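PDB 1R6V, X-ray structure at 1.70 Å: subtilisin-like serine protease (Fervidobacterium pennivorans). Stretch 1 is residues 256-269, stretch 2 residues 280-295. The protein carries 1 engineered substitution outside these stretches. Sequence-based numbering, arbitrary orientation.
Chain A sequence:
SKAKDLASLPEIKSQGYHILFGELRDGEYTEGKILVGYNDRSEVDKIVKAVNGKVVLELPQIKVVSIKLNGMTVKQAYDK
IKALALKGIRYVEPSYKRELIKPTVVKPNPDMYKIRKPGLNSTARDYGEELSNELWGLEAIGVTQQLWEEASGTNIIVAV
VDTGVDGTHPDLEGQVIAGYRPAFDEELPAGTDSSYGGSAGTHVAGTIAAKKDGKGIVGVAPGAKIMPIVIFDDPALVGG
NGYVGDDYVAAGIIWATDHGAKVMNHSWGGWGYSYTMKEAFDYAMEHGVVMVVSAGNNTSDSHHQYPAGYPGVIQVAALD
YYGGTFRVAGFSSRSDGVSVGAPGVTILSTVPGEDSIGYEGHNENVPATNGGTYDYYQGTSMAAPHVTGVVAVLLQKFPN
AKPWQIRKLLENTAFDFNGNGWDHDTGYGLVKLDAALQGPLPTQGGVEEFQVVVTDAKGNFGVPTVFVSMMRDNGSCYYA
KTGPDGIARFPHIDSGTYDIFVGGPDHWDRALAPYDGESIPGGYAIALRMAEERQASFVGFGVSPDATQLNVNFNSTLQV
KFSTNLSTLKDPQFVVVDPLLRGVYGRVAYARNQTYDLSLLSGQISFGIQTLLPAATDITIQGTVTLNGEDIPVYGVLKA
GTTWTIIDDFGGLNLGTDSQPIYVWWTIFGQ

Stretch 1 256-269: ATDHGAKVMNHSWG
Stretch 2, residues 280-295: AFDYAMEHGVVMVVSA

Each stretch runs from the end of a helix (through D258 and E286) via a glycine turn into a β-strand. Positive phi at G260 (96/0) and G288 (82/15) suits glycine. Strands 263-266 and 290-294 lie parallel, their directions 16° apart, pairing V263 with V290, M264 with M291, N265 with V292 and H266 with V293 (CA-CA 4.5-5.1 Å). Extended phi/psi values, from -151/145 at V263 to -131/135 at V293, support a ladder of five hydrogen bonds: V290 N to K262 O (3.0 Å), M264 N to V290 O (2.9 Å), V292 N to M264 O (3.0 Å), H266 N to V292 O (2.8 Å) and S294 N to H266 O (2.9 Å).

On one sheet face, V263 (p) packs CG2 against V292 (t) CG2 at 4.0 Å. On the other, M264 (mtt) lays CG 3.6 Å from M291 SD, while its CE reaches A284 CB (4.1 Å), joining strand to helix. H266 (m, chi2 -90°) accepts at ND1 from W268 NE1 (3.0 Å); F281 CZ covers one face of its ring, 3.6 Å from NE2.

Between the helices, T257 (m) points toward the second stretch, its CG2 3.5 Å from H287 CB; small A284 admits its OG1 3.5 Å from CB. At the exposed margin, Y283 (t) OH donates to D258 (m) OD1 at 2.7 Å. The contact buries 849 Å² in total.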

ATOM      1  N   ALA A 256      14.953  -1.519   9.737  1.00 12.05           N
ATOM      2  CA  ALA A 256      14.712  -0.585  10.839  1.00 12.65           C
ATOM      3  C   ALA A 256      13.951  -1.241  11.987  1.00 12.79           C
ATOM      4  O   ALA A 256      14.244  -1.006  13.167  1.00 13.04           O
ATOM      5  CB  ALA A 256      13.934   0.632  10.334  1.00 11.93           C
ATOM      6  N   THR A 257      12.949  -2.034  11.636  1.00 13.48           N
ATOM      7  CA  THR A 257      12.154  -2.740  12.639  1.00 13.11           C
ATOM      8  C   THR A 257      13.028  -3.734  13.400  1.00 15.15           C
ATOM      9  O   THR A 257      13.002  -3.802  14.634  1.00 14.49           O
ATOM     10  CB  THR A 257      11.009  -3.522  11.973  1.00 13.77           C
ATOM     11  OG1 THR A 257      10.134  -2.602  11.304  1.00 13.59           O
ATOM     12  CG2 THR A 257      10.210  -4.323  13.018  1.00 11.64           C
ATOM     13  N   ASP A 258      13.794  -4.508  12.645  1.00 14.88           N
ATOM     14  CA  ASP A 258      14.670  -5.518  13.228  1.00 15.62           C
ATOM     15  C   ASP A 258      15.764  -4.915  14.088  1.00 17.48           C
ATOM     16  O   ASP A 258      16.267  -5.573  14.999  1.00 20.11           O
ATOM     17  CB  ASP A 258      15.326  -6.367  12.138  1.00 15.69           C
ATOM     18  CG  ASP A 258      14.363  -7.328  11.480  1.00 15.42           C
ATOM     19  OD1 ASP A 258      13.217  -7.480  11.960  1.00 15.48           O
ATOM     20  OD2 ASP A 258      14.761  -7.942  10.471  1.00 13.49           O
ATOM     21  N   HIS A 259      16.142  -3.672  13.796  1.00 15.58           N
ATOM     22  CA  HIS A 259      17.190  -3.007  14.540  1.00 16.22           C
ATOM     23  C   HIS A 259      16.692  -2.052  15.610  1.00 14.88           C
ATOM     24  O   HIS A 259      17.430  -1.173  16.052  1.00 16.10           O
ATOM     25  CB  HIS A 259      18.147  -2.297  13.575  1.00 16.82           C
ATOM     26  CG  HIS A 259      19.033  -3.241  12.826  1.00 22.15           C
ATOM     27  ND1 HIS A 259      20.370  -3.399  13.126  1.00 26.27           N
ATOM     28  CD2 HIS A 259      18.752  -4.163  11.874  1.00 23.57           C
ATOM     29  CE1 HIS A 259      20.870  -4.382  12.399  1.00 25.63           C
ATOM     30  NE2 HIS A 259      19.910  -4.864  11.631  1.00 23.45           N
ATOM     31  N   GLY A 260      15.433  -2.210  16.005  1.00 16.45           N
ATOM     32  CA  GLY A 260      14.927  -1.409  17.101  1.00 15.86           C
ATOM     33  C   GLY A 260      14.153  -0.119  16.943  1.00 15.24           C
ATOM     34  O   GLY A 260      13.797   0.466  17.971  1.00 12.07           O
ATOM     35  N   ALA A 261      13.898   0.352  15.722  1.00 14.64           N
ATOM     36  CA  ALA A 261      13.117   1.586  15.580  1.00 15.05           C
ATOM     37  C   ALA A 261      11.719   1.360  16.169  1.00 14.19           C
ATOM     38  O   ALA A 261      11.117   0.313  15.938  1.00 15.08           O
ATOM     39  CB  ALA A 261      13.004   1.981  14.093  1.00 15.24           C
ATOM     40  N   LYS A 262      11.209   2.317  16.949  1.00 13.53           N
ATOM     41  CA  LYS A 262       9.871   2.183  17.521  1.00 14.39           C
ATOM     42  C   LYS A 262       8.852   3.093  16.841  1.00 12.84           C
ATOM     43  O   LYS A 262       7.648   2.958  17.047  1.00 11.00           O
ATOM     44  CB  LYS A 262       9.893   2.440  19.032  1.00 16.36           C
ATOM     45  CG  LYS A 262      10.655   1.384  19.810  1.00 24.44           C
ATOM     46  CD  LYS A 262      10.170   0.002  19.478  1.00 27.29           C
ATOM     47  CE  LYS A 262      11.062  -1.054  20.127  1.00 31.08           C
ATOM     48  NZ  LYS A 262      10.667  -2.423  19.688  1.00 34.76           N
ATOM     49  N   VAL A 263       9.339   4.039  16.045  1.00 11.76           N
ATOM     50  CA  VAL A 263       8.441   4.899  15.279  1.00 11.12           C
ATOM     51  C   VAL A 263       9.218   5.301  14.020  1.00 11.29           C
ATOM     52  O   VAL A 263      10.447   5.411  14.051  1.00 11.02           O
ATOM     53  CB  VAL A 263       7.980   6.159  16.092  1.00 13.98           C
ATOM     54  CG1 VAL A 263       9.189   6.935  16.614  1.00 13.35           C
ATOM     55  CG2 VAL A 263       7.098   7.047  15.216  1.00 11.27           C
ATOM     56  N   MET A 264       8.511   5.435  12.897  1.00  8.44           N
ATOM     57  CA  MET A 264       9.136   5.838  11.624  1.00  8.93           C
ATOM     58  C   MET A 264       8.395   7.027  11.050  1.00  9.33           C
ATOM     59  O   MET A 264       7.180   7.119  11.184  1.00 10.79           O
ATOM     60  CB  MET A 264       9.059   4.713  10.582  1.00 10.05           C
ATOM     61  CG  MET A 264       9.641   3.376  11.066  1.00  9.39           C
ATOM     62  SD  MET A 264      10.124   2.268   9.659  1.00  5.13           S
ATOM     63  CE  MET A 264      10.111   0.648  10.524  1.00 16.21           C
ATOM     64  N   ASN A 265       9.133   7.910  10.385  1.00  9.00           N
ATOM     65  CA  ASN A 265       8.548   9.098   9.768  1.00 11.13           C
ATOM     66  C   ASN A 265       8.618   8.913   8.246  1.00 12.35           C
ATOM     67  O   ASN A 265       9.683   8.622   7.715  1.00 12.73           O
ATOM     68  CB  ASN A 265       9.333  10.346  10.192  1.00 11.46           C
ATOM     69  CG  ASN A 265       8.743  11.620   9.602  1.00 13.28           C
ATOM     70  OD1 ASN A 265       9.106  12.042   8.491  1.00 14.84           O
ATOM     71  ND2 ASN A 265       7.807  12.217  10.328  1.00  9.30           N
ATOM     72  N   HIS A 266       7.476   9.038   7.573  1.00 10.52           N
ATOM     73  CA  HIS A 266       7.382   8.879   6.110  1.00 12.28           C
ATOM     74  C   HIS A 266       6.693  10.065   5.442  1.00 13.13           C
ATOM     75  O   HIS A 266       5.588  10.434   5.845  1.00 14.10           O
ATOM     76  CB  HIS A 266       6.517   7.673   5.734  1.00 10.57           C
ATOM     77  CG  HIS A 266       6.997   6.369   6.284  1.00 12.22           C
ATOM     78  ND1 HIS A 266       7.875   5.547   5.602  1.00 10.55           N
ATOM     79  CD2 HIS A 266       6.716   5.745   7.453  1.00 13.86           C
ATOM     80  CE1 HIS A 266       8.114   4.471   6.339  1.00 13.25           C
ATOM     81  NE2 HIS A 266       7.422   4.568   7.464  1.00 12.48           N
ATOM     82  N   SER A 267       7.310  10.644   4.420  1.00 13.24           N
ATOM     83  CA  SER A 267       6.643  11.723   3.691  1.00 12.73           C
ATOM     84  C   SER A 267       6.898  11.499   2.211  1.00 13.19           C
ATOM     85  O   SER A 267       7.587  12.281   1.545  1.00 11.75           O
ATOM     86  CB  SER A 267       7.156  13.090   4.132  1.00 15.11           C
ATOM     87  OG  SER A 267       6.687  13.366   5.449  1.00 18.30           O
ATOM     88  N   TRP A 268       6.345  10.399   1.716  1.00 12.24           N
ATOM     89  CA  TRP A 268       6.464   9.999   0.321  1.00 11.49           C
ATOM     90  C   TRP A 268       5.249   9.167  -0.051  1.00 12.61           C
ATOM     91  O   TRP A 268       4.479   8.742   0.813  1.00 12.64           O
ATOM     92  CB  TRP A 268       7.732   9.166   0.120  1.00 13.05           C
ATOM     93  CG  TRP A 268       7.788   7.921   1.018  1.00 12.34           C
ATOM     94  CD1 TRP A 268       8.185   7.865   2.330  1.00 11.94           C
ATOM     95  CD2 TRP A 268       7.404   6.585   0.660  1.00 12.81           C
ATOM     96  NE1 TRP A 268       8.072   6.566   2.808  1.00 11.53           N
ATOM     97  CE2 TRP A 268       7.592   5.770   1.804  1.00 12.70           C
ATOM     98  CE3 TRP A 268       6.915   5.995  -0.518  1.00 14.03           C
ATOM     99  CZ2 TRP A 268       7.311   4.402   1.803  1.00 15.17           C
ATOM    100  CZ3 TRP A 268       6.638   4.637  -0.517  1.00 15.36           C
ATOM    101  CH2 TRP A 268       6.836   3.854   0.639  1.00 15.96           C
ATOM    102  N   GLY A 269       5.067   8.930  -1.343  1.00 11.85           N
ATOM    103  CA  GLY A 269       3.949   8.114  -1.744  1.00 13.69           C
ATOM    104  C   GLY A 269       3.714   8.026  -3.227  1.00 14.74           C
ATOM    105  O   GLY A 269       4.422   8.646  -4.021  1.00 14.64           O
ATOM    106  N   ALA A 280       5.145  -4.900   4.492  1.00 11.14           N
ATOM    107  CA  ALA A 280       6.212  -4.269   5.249  1.00 11.25           C
ATOM    108  C   ALA A 280       5.652  -3.371   6.361  1.00 10.74           C
ATOM    109  O   ALA A 280       6.159  -3.364   7.486  1.00 11.08           O
ATOM    110  CB  ALA A 280       7.087  -3.463   4.314  1.00 14.87           C
ATOM    111  N   PHE A 281       4.635  -2.587   6.030  1.00 12.49           N
ATOM    112  CA  PHE A 281       4.028  -1.729   7.031  1.00 12.44           C
ATOM    113  C   PHE A 281       3.382  -2.548   8.128  1.00 14.08           C
ATOM    114  O   PHE A 281       3.495  -2.201   9.308  1.00 13.68           O
ATOM    115  CB  PHE A 281       2.999  -0.794   6.397  1.00 11.30           C
ATOM    116  CG  PHE A 281       3.558   0.548   6.063  1.00 12.03           C
ATOM    117  CD1 PHE A 281       4.542   0.688   5.086  1.00 11.93           C
ATOM    118  CD2 PHE A 281       3.151   1.669   6.775  1.00 10.55           C
ATOM    119  CE1 PHE A 281       5.131   1.947   4.821  1.00 11.81           C
ATOM    120  CE2 PHE A 281       3.728   2.935   6.523  1.00 12.82           C
ATOM    121  CZ  PHE A 281       4.716   3.069   5.549  1.00 12.43           C
ATOM    122  N   ASP A 282       2.727  -3.640   7.748  1.00 14.12           N
ATOM    123  CA  ASP A 282       2.064  -4.499   8.729  1.00 13.90           C
ATOM    124  C   ASP A 282       3.097  -5.232   9.591  1.00 14.63           C
ATOM    125  O   ASP A 282       2.859  -5.498  10.768  1.00 13.83           O
ATOM    126  CB  ASP A 282       1.123  -5.483   8.017  1.00 14.16           C
ATOM    127  CG  ASP A 282      -0.093  -4.791   7.392  1.00 16.96           C
ATOM    128  OD1 ASP A 282      -0.275  -3.570   7.639  1.00 16.05           O
ATOM    129  OD2 ASP A 282      -0.860  -5.466   6.662  1.00 16.85           O
ATOM    130  N   TYR A 283       4.246  -5.564   8.996  1.00 12.99           N
ATOM    131  CA  TYR A 283       5.338  -6.218   9.721  1.00 12.80           C
ATOM    132  C   TYR A 283       5.826  -5.276  10.822  1.00 12.97           C
ATOM    133  O   TYR A 283       6.008  -5.656  11.979  1.00 12.61           O
ATOM    134  CB  TYR A 283       6.509  -6.480   8.777  1.00 11.15           C
ATOM    135  CG  TYR A 283       7.738  -7.109   9.405  1.00 13.20           C
ATOM    136  CD1 TYR A 283       7.854  -8.495   9.511  1.00 14.46           C
ATOM    137  CD2 TYR A 283       8.820  -6.322   9.819  1.00 13.91           C
ATOM    138  CE1 TYR A 283       9.024  -9.080  10.003  1.00 14.94           C
ATOM    139  CE2 TYR A 283       9.988  -6.894  10.311  1.00 14.88           C
ATOM    140  CZ  TYR A 283      10.083  -8.275  10.398  1.00 16.45           C
ATOM    141  OH  TYR A 283      11.228  -8.862  10.877  1.00 15.00           O
ATOM    142  N   ALA A 284       6.062  -4.025  10.446  1.00 11.26           N
ATOM    143  CA  ALA A 284       6.530  -3.077  11.426  1.00 12.64           C
ATOM    144  C   ALA A 284       5.496  -2.897  12.554  1.00 12.49           C
ATOM    145  O   ALA A 284       5.849  -2.918  13.735  1.00 15.17           O
ATOM    146  CB  ALA A 284       6.827  -1.723  10.733  1.00 11.32           C
ATOM    147  N   MET A 285       4.228  -2.722  12.203  1.00 12.74           N
ATOM    148  CA  MET A 285       3.203  -2.510  13.234  1.00 13.36           C
ATOM    149  C   MET A 285       3.019  -3.745  14.131  1.00 16.27           C
ATOM    150  O   MET A 285       2.751  -3.614  15.338  1.00 13.48           O
ATOM    151  CB  MET A 285       1.872  -2.074  12.591  1.00 12.07           C
ATOM    152  CG  MET A 285       1.959  -0.665  11.974  1.00 13.80           C
ATOM    153  SD  MET A 285       0.392   0.099  11.415  1.00 12.15           S
ATOM    154  CE  MET A 285       0.104  -0.763   9.795  1.00 14.56           C
ATOM    155  N   GLU A 286       3.187  -4.927  13.550  1.00 17.19           N
ATOM    156  CA  GLU A 286       3.058  -6.167  14.319  1.00 19.83           C
ATOM    157  C   GLU A 286       4.194  -6.265  15.330  1.00 20.01           C
ATOM    158  O   GLU A 286       4.070  -6.934  16.356  1.00 19.28           O
ATOM    159  CB  GLU A 286       3.049  -7.383  13.380  1.00 22.44           C
ATOM    160  CG  GLU A 286       1.657  -7.703  12.845  1.00 27.78           C
ATOM    161  CD  GLU A 286       1.649  -8.718  11.711  1.00 31.97           C
ATOM    162  OE1 GLU A 286       2.557  -9.577  11.665  1.00 32.70           O
ATOM    163  OE2 GLU A 286       0.717  -8.658  10.873  1.00 33.76           O
ATOM    164  N   HIS A 287       5.302  -5.592  15.040  1.00 19.25           N
ATOM    165  CA  HIS A 287       6.440  -5.559  15.943  1.00 18.53           C
ATOM    166  C   HIS A 287       6.311  -4.356  16.883  1.00 17.83           C
ATOM    167  O   HIS A 287       7.240  -4.024  17.618  1.00 19.01           O
ATOM    168  CB  HIS A 287       7.757  -5.492  15.154  1.00 20.40           C
ATOM    169  CG  HIS A 287       8.161  -6.801  14.552  1.00 24.27           C
ATOM    170  ND1 HIS A 287       9.013  -7.679  15.189  1.00 27.06           N
ATOM    171  CD2 HIS A 287       7.782  -7.409  13.405  1.00 25.48           C
ATOM    172  CE1 HIS A 287       9.137  -8.774  14.461  1.00 25.68           C
ATOM    173  NE2 HIS A 287       8.400  -8.636  13.375  1.00 27.75           N
ATOM    174  N   GLY A 288       5.146  -3.709  16.841  1.00 17.22           N
ATOM    175  CA  GLY A 288       4.872  -2.575  17.707  1.00 15.77           C
ATOM    176  C   GLY A 288       5.404  -1.227  17.272  1.00 17.28           C
ATOM    177  O   GLY A 288       5.438  -0.306  18.084  1.00 17.54           O
ATOM    178  N   VAL A 289       5.809  -1.092  16.012  1.00 13.19           N
ATOM    179  CA  VAL A 289       6.341   0.186  15.546  1.00 13.18           C
ATOM    180  C   VAL A 289       5.224   1.063  15.008  1.00 12.29           C
ATOM    181  O   VAL A 289       4.352   0.595  14.263  1.00 12.23           O
ATOM    182  CB  VAL A 289       7.398   0.025  14.425  1.00 13.50           C
ATOM    183  CG1 VAL A 289       8.419  -1.069  14.777  1.00 11.07           C
ATOM    184  CG2 VAL A 289       6.721  -0.254  13.133  1.00 23.20           C
ATOM    185  N   VAL A 290       5.271   2.341  15.378  1.00 10.81           N
ATOM    186  CA  VAL A 290       4.281   3.329  14.954  1.00  9.90           C
ATOM    187  C   VAL A 290       4.745   3.900  13.629  1.00 11.38           C
ATOM    188  O   VAL A 290       5.922   4.193  13.472  1.00 11.15           O
ATOM    189  CB  VAL A 290       4.167   4.464  16.003  1.00  9.48           C
ATOM    190  CG1 VAL A 290       3.245   5.593  15.495  1.00 12.42           C
ATOM    191  CG2 VAL A 290       3.600   3.875  17.290  1.00 12.42           C
ATOM    192  N   MET A 291       3.823   4.040  12.679  1.00  8.21           N
ATOM    193  CA  MET A 291       4.167   4.557  11.360  1.00  8.93           C
ATOM    194  C   MET A 291       3.430   5.870  11.112  1.00  9.47           C
ATOM    195  O   MET A 291       2.218   5.864  10.962  1.00 10.85           O
ATOM    196  CB  MET A 291       3.796   3.517  10.288  1.00  9.44           C
ATOM    197  CG  MET A 291       4.583   2.182  10.429  1.00 10.26           C
ATOM    198  SD  MET A 291       6.399   2.189  10.135  1.00  4.22           S
ATOM    199  CE  MET A 291       6.514   1.283   8.501  1.00 10.49           C
ATOM    200  N   VAL A 292       4.187   6.971  11.086  1.00 10.14           N
ATOM    201  CA  VAL A 292       3.659   8.324  10.863  1.00 10.84           C
ATOM    202  C   VAL A 292       3.890   8.648   9.387  1.00 11.18           C
ATOM    203  O   VAL A 292       5.015   8.523   8.887  1.00 10.88           O
ATOM    204  CB  VAL A 292       4.402   9.352  11.763  1.00  9.88           C
ATOM    205  CG1 VAL A 292       3.858  10.764  11.514  1.00 11.81           C
ATOM    206  CG2 VAL A 292       4.208   8.969  13.259  1.00 11.60           C
ATOM    207  N   VAL A 293       2.830   9.035   8.691  1.00 10.96           N
ATOM    208  CA  VAL A 293       2.934   9.340   7.260  1.00 11.59           C
ATOM    209  C   VAL A 293       2.281  10.672   6.972  1.00 11.65           C
ATOM    210  O   VAL A 293       1.170  10.955   7.441  1.00 12.02           O
ATOM    211  CB  VAL A 293       2.224   8.268   6.409  1.00 12.05           C
ATOM    212  CG1 VAL A 293       2.426   8.549   4.913  1.00 14.51           C
ATOM    213  CG2 VAL A 293       2.745   6.900   6.784  1.00 11.87           C
ATOM    214  N   SER A 294       2.953  11.499   6.186  1.00 12.68           N
ATOM    215  CA  SER A 294       2.358  12.785   5.881  1.00 14.62           C
ATOM    216  C   SER A 294       1.182  12.604   4.909  1.00 16.45           C
ATOM    217  O   SER A 294       1.174  11.697   4.062  1.00 16.02           O
ATOM    218  CB  SER A 294       3.405  13.707   5.262  1.00 17.00           C
ATOM    219  OG  SER A 294       3.671  13.250   3.958  1.00 25.14           O
ATOM    220  N   ALA A 295       0.171  13.455   5.064  1.00 18.22           N
ATOM    221  CA  ALA A 295      -0.996  13.452   4.177  1.00 23.40           C
ATOM    222  C   ALA A 295      -0.492  13.935   2.811  1.00 24.77           C
ATOM    223  O   ALA A 295       0.603  14.478   2.715  1.00 25.37           O
ATOM    224  CB  ALA A 295      -2.058  14.426   4.704  1.00 22.20           C
TER
HETATM  225  O   HOH W   1       6.476   1.642  19.217  1.00 29.96           O